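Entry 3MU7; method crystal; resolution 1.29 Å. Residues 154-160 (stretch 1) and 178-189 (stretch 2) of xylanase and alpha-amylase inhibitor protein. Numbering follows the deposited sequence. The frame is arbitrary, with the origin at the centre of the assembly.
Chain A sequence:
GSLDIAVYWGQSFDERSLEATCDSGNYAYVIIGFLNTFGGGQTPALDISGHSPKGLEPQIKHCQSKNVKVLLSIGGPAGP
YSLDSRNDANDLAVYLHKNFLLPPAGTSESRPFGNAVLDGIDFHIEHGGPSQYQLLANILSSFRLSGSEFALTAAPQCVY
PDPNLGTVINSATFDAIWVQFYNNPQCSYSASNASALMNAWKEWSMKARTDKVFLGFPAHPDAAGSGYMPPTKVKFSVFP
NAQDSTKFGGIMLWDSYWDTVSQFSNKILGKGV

Stretch 1, residues 154-160: AAPQCVY
Stretch 2 (178-189) WVQFYNNPQCSY

Three direct hydrogen bonds and a disulfide hold the two stretches together. The extended backbones run alongside each other in the same direction, Ala155, Pro156 and Gln157 lying nearest Trp178, Val179 and Gln180 (CA–CA 5.1, 5.3 and 4.9 Å). Trp178 N donates to Ala154 O and Gln180 N to Pro156 O, both at 2.9 Å, an alternation that suits residues 178–180, the last of a strand that begins earlier in the chain. In addition, the Gln180 side chain (chi1 m, chi2 t, chi3 59°) curls back so that NE2 donates to Ala155 O, also at 2.9 Å. Trp178 O has no hydrogen-bond donor, and Pro156 has no N-H to offer it; Ala155 CA approaches it at 3.3 Å in a CA-H...O contact. Farther along, Cys158 SG and Cys187 SG are bonded at 2.0 Å, with chi3 75° and both chi1 angles p (55° and 44°), and each CA-to-CB bond points toward the other stretch.

Past Gln157, phi/psi of -90/0 at Cys158 turns stretch 1. Water 2 bridges the gap here, accepting from Cys158 N (3.1 Å) and Asn184 ND2 (3.2 Å) and hydrogen-bonding to Gln180 O at 2.8 Å. Stretch 2 folds round to the disulfide through a turn in which Cys187 N donates to Asn184 O (3.0 Å); Ser188 OG donates to the same Asn184 O (2.8 Å).

Apolar contacts flank these bonds. Ala155 CB meets the edge of the Trp178 indole, 3.8 Å from CD1, and Pro156 CG lies 4.2 Å from Val179 CG2. Cys158 CB packs against Val179 CG1 (3.7 Å; Val179 chi1 t) and Phe181 CD1 (3.6 Å; Phe181 chi1 m). At the exposed margin, Val159 (chi1 t) places CG2 3.7 Å from Cys187 SG; its polar neighbour Gln186 NE2, 3.4 Å from CG2, donates to Asn184 OD1 at 2.9 Å. Altogether, 611 Å² is buried between the stretches, both sides summed.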

# COMPACT_ATOMS: atom_id res chain seq x y z
N ALA A 154 -5.01 3.12 1.58
CA ALA A 154 -5.78 1.89 1.40
C ALA A 154 -5.52 1.29 0.02
O ALA A 154 -5.21 2.00 -0.94
CB ALA A 154 -7.27 2.13 1.59
N ALA A 155 -5.68 -0.04 -0.06
CA ALA A 155 -5.43 -0.79 -1.28
C ALA A 155 -6.66 -1.63 -1.64
O ALA A 155 -6.63 -2.86 -1.55
CB ALA A 155 -4.22 -1.69 -1.11
N PRO A 156 -7.76 -0.97 -2.05
CA PRO A 156 -8.96 -1.72 -2.42
C PRO A 156 -8.77 -2.49 -3.73
O PRO A 156 -7.87 -2.20 -4.53
CB PRO A 156 -10.00 -0.61 -2.62
CG PRO A 156 -9.19 0.56 -3.08
CD PRO A 156 -7.94 0.48 -2.25
N GLN A 157 -9.64 -3.48 -3.93
CA GLN A 157 -9.80 -4.10 -5.23
C GLN A 157 -10.53 -3.13 -6.17
O GLN A 157 -11.00 -2.07 -5.73
CB GLN A 157 -10.54 -5.43 -5.09
CG GLN A 157 -9.71 -6.49 -4.41
CD GLN A 157 -10.46 -7.79 -4.29
OE1 GLN A 157 -10.41 -8.64 -5.19
NE2 GLN A 157 -11.17 -7.96 -3.18
N CYS A 158 -10.63 -3.46 -7.45
CA CYS A 158 -11.03 -2.44 -8.43
C CYS A 158 -12.52 -2.27 -8.71
O CYS A 158 -12.89 -1.42 -9.51
CB CYS A 158 -10.22 -2.53 -9.73
SG CYS A 158 -10.18 -4.10 -10.60
N VAL A 159 -13.37 -3.06 -8.06
CA VAL A 159 -14.82 -2.85 -8.21
C VAL A 159 -15.28 -1.84 -7.16
O VAL A 159 -15.12 -2.06 -5.96
CB VAL A 159 -15.63 -4.15 -8.11
CG1 VAL A 159 -17.09 -3.86 -8.42
CG2 VAL A 159 -15.11 -5.21 -9.08
N TYR A 160 -15.84 -0.73 -7.63
CA TYR A 160 -16.30 0.33 -6.74
C TYR A 160 -17.77 0.12 -6.36
O TYR A 160 -18.61 -0.08 -7.24
CB TYR A 160 -16.14 1.69 -7.42
CG TYR A 160 -16.43 2.80 -6.45
CD1 TYR A 160 -15.40 3.37 -5.70
CD2 TYR A 160 -17.73 3.24 -6.22
CE1 TYR A 160 -15.66 4.36 -4.77
CE2 TYR A 160 -18.00 4.23 -5.30
CZ TYR A 160 -16.96 4.78 -4.57
OH TYR A 160 -17.22 5.76 -3.65
N TRP A 178 -4.48 3.26 -3.48
CA TRP A 178 -3.99 2.63 -4.71
C TRP A 178 -4.94 1.50 -5.01
O TRP A 178 -5.07 0.54 -4.23
CB TRP A 178 -2.54 2.12 -4.61
CG TRP A 178 -1.97 2.18 -3.23
CD1 TRP A 178 -2.15 1.27 -2.23
CD2 TRP A 178 -1.13 3.21 -2.69
NE1 TRP A 178 -1.49 1.68 -1.10
CE2 TRP A 178 -0.85 2.86 -1.35
CE3 TRP A 178 -0.60 4.40 -3.21
CZ2 TRP A 178 -0.05 3.66 -0.53
CZ3 TRP A 178 0.19 5.19 -2.38
CH2 TRP A 178 0.46 4.82 -1.06
N VAL A 179 -5.65 1.63 -6.12
CA VAL A 179 -6.63 0.64 -6.53
C VAL A 179 -5.92 -0.49 -7.26
O VAL A 179 -5.12 -0.24 -8.16
CB VAL A 179 -7.70 1.29 -7.43
CG1 VAL A 179 -8.74 0.28 -7.85
CG2 VAL A 179 -8.36 2.48 -6.73
N GLN A 180 -6.24 -1.73 -6.89
CA GLN A 180 -5.63 -2.89 -7.53
C GLN A 180 -6.32 -3.19 -8.85
O GLN A 180 -7.34 -3.88 -8.88
CB GLN A 180 -5.71 -4.11 -6.62
CG GLN A 180 -5.05 -3.95 -5.27
CD GLN A 180 -5.24 -5.20 -4.44
OE1 GLN A 180 -4.83 -6.29 -4.84
NE2 GLN A 180 -5.88 -5.06 -3.29
N PHE A 181 -5.77 -2.65 -9.94
CA PHE A 181 -6.30 -2.96 -11.26
C PHE A 181 -5.67 -4.25 -11.79
O PHE A 181 -5.02 -4.27 -12.84
CB PHE A 181 -6.11 -1.77 -12.21
CG PHE A 181 -6.90 -0.55 -11.82
CD1 PHE A 181 -8.28 -0.53 -11.97
CD2 PHE A 181 -6.27 0.57 -11.32
CE1 PHE A 181 -9.02 0.59 -11.61
CE2 PHE A 181 -7.00 1.70 -10.98
CZ PHE A 181 -8.38 1.71 -11.12
N TYR A 182 -5.86 -5.32 -11.04
CA TYR A 182 -5.34 -6.63 -11.41
C TYR A 182 -6.06 -7.69 -10.60
O TYR A 182 -6.81 -7.36 -9.67
CB TYR A 182 -3.81 -6.72 -11.26
CG TYR A 182 -3.25 -6.23 -9.94
CD1 TYR A 182 -3.04 -7.12 -8.89
CD2 TYR A 182 -2.92 -4.89 -9.74
CE1 TYR A 182 -2.52 -6.69 -7.68
CE2 TYR A 182 -2.41 -4.45 -8.53
CZ TYR A 182 -2.21 -5.35 -7.51
OH TYR A 182 -1.70 -4.90 -6.31
N ASN A 183 -5.85 -8.96 -10.96
CA ASN A 183 -6.60 -10.08 -10.38
C ASN A 183 -8.11 -9.83 -10.36
O ASN A 183 -8.78 -10.15 -9.38
CB ASN A 183 -6.11 -10.40 -8.97
CG ASN A 183 -4.68 -10.84 -8.94
OD1 ASN A 183 -4.22 -11.56 -9.83
ND2 ASN A 183 -3.94 -10.39 -7.94
N ASN A 184 -8.61 -9.22 -11.43
CA ASN A 184 -10.01 -8.83 -11.50
C ASN A 184 -10.30 -8.36 -12.93
O ASN A 184 -10.33 -7.16 -13.19
CB ASN A 184 -10.26 -7.68 -10.52
CG ASN A 184 -11.59 -7.77 -9.81
OD1 ASN A 184 -12.54 -8.37 -10.32
ND2 ASN A 184 -11.67 -7.17 -8.62
N PRO A 185 -10.49 -9.31 -13.87
CA PRO A 185 -10.63 -8.93 -15.29
C PRO A 185 -11.73 -7.90 -15.58
O PRO A 185 -11.59 -7.09 -16.51
CB PRO A 185 -10.93 -10.27 -15.98
CG PRO A 185 -10.22 -11.27 -15.13
CD PRO A 185 -10.41 -10.78 -13.72
N GLN A 186 -12.79 -7.89 -14.78
CA GLN A 186 -13.90 -6.96 -14.98
C GLN A 186 -13.53 -5.48 -14.83
O GLN A 186 -14.24 -4.62 -15.35
CB GLN A 186 -15.06 -7.30 -14.05
CG GLN A 186 -14.79 -7.03 -12.58
CD GLN A 186 -15.84 -7.64 -11.69
OE1 GLN A 186 -17.04 -7.55 -11.97
NE2 GLN A 186 -15.41 -8.28 -10.61
N CYS A 187 -12.43 -5.19 -14.14
CA CYS A 187 -12.01 -3.79 -13.94
C CYS A 187 -10.53 -3.54 -14.22
O CYS A 187 -10.00 -2.50 -13.86
CB CYS A 187 -12.41 -3.28 -12.54
SG CYS A 187 -12.12 -4.40 -11.16
N SER A 188 -9.89 -4.49 -14.91
CA SER A 188 -8.47 -4.40 -15.22
C SER A 188 -8.24 -4.47 -16.72
O SER A 188 -9.17 -4.73 -17.49
CB SER A 188 -7.72 -5.54 -14.55
OG SER A 188 -8.01 -5.58 -13.17
N TYR A 189 -7.00 -4.23 -17.13
CA TYR A 189 -6.63 -4.48 -18.51
C TYR A 189 -6.84 -5.95 -18.85
O TYR A 189 -6.43 -6.78 -18.16
CB TYR A 189 -5.17 -4.07 -18.76
CG TYR A 189 -4.78 -4.10 -20.22
CD1 TYR A 189 -5.23 -3.14 -21.11
CD2 TYR A 189 -3.97 -5.09 -20.71
CE1 TYR A 189 -4.88 -3.18 -22.47
CE2 TYR A 189 -3.61 -5.10 -22.06
CZ TYR A 189 -4.10 -4.16 -22.89
OH TYR A 189 -3.72 -4.17 -24.22
O HOH W 1 -8.33 -8.62 -6.95
O HOH W 2 -8.88 -5.95 -7.77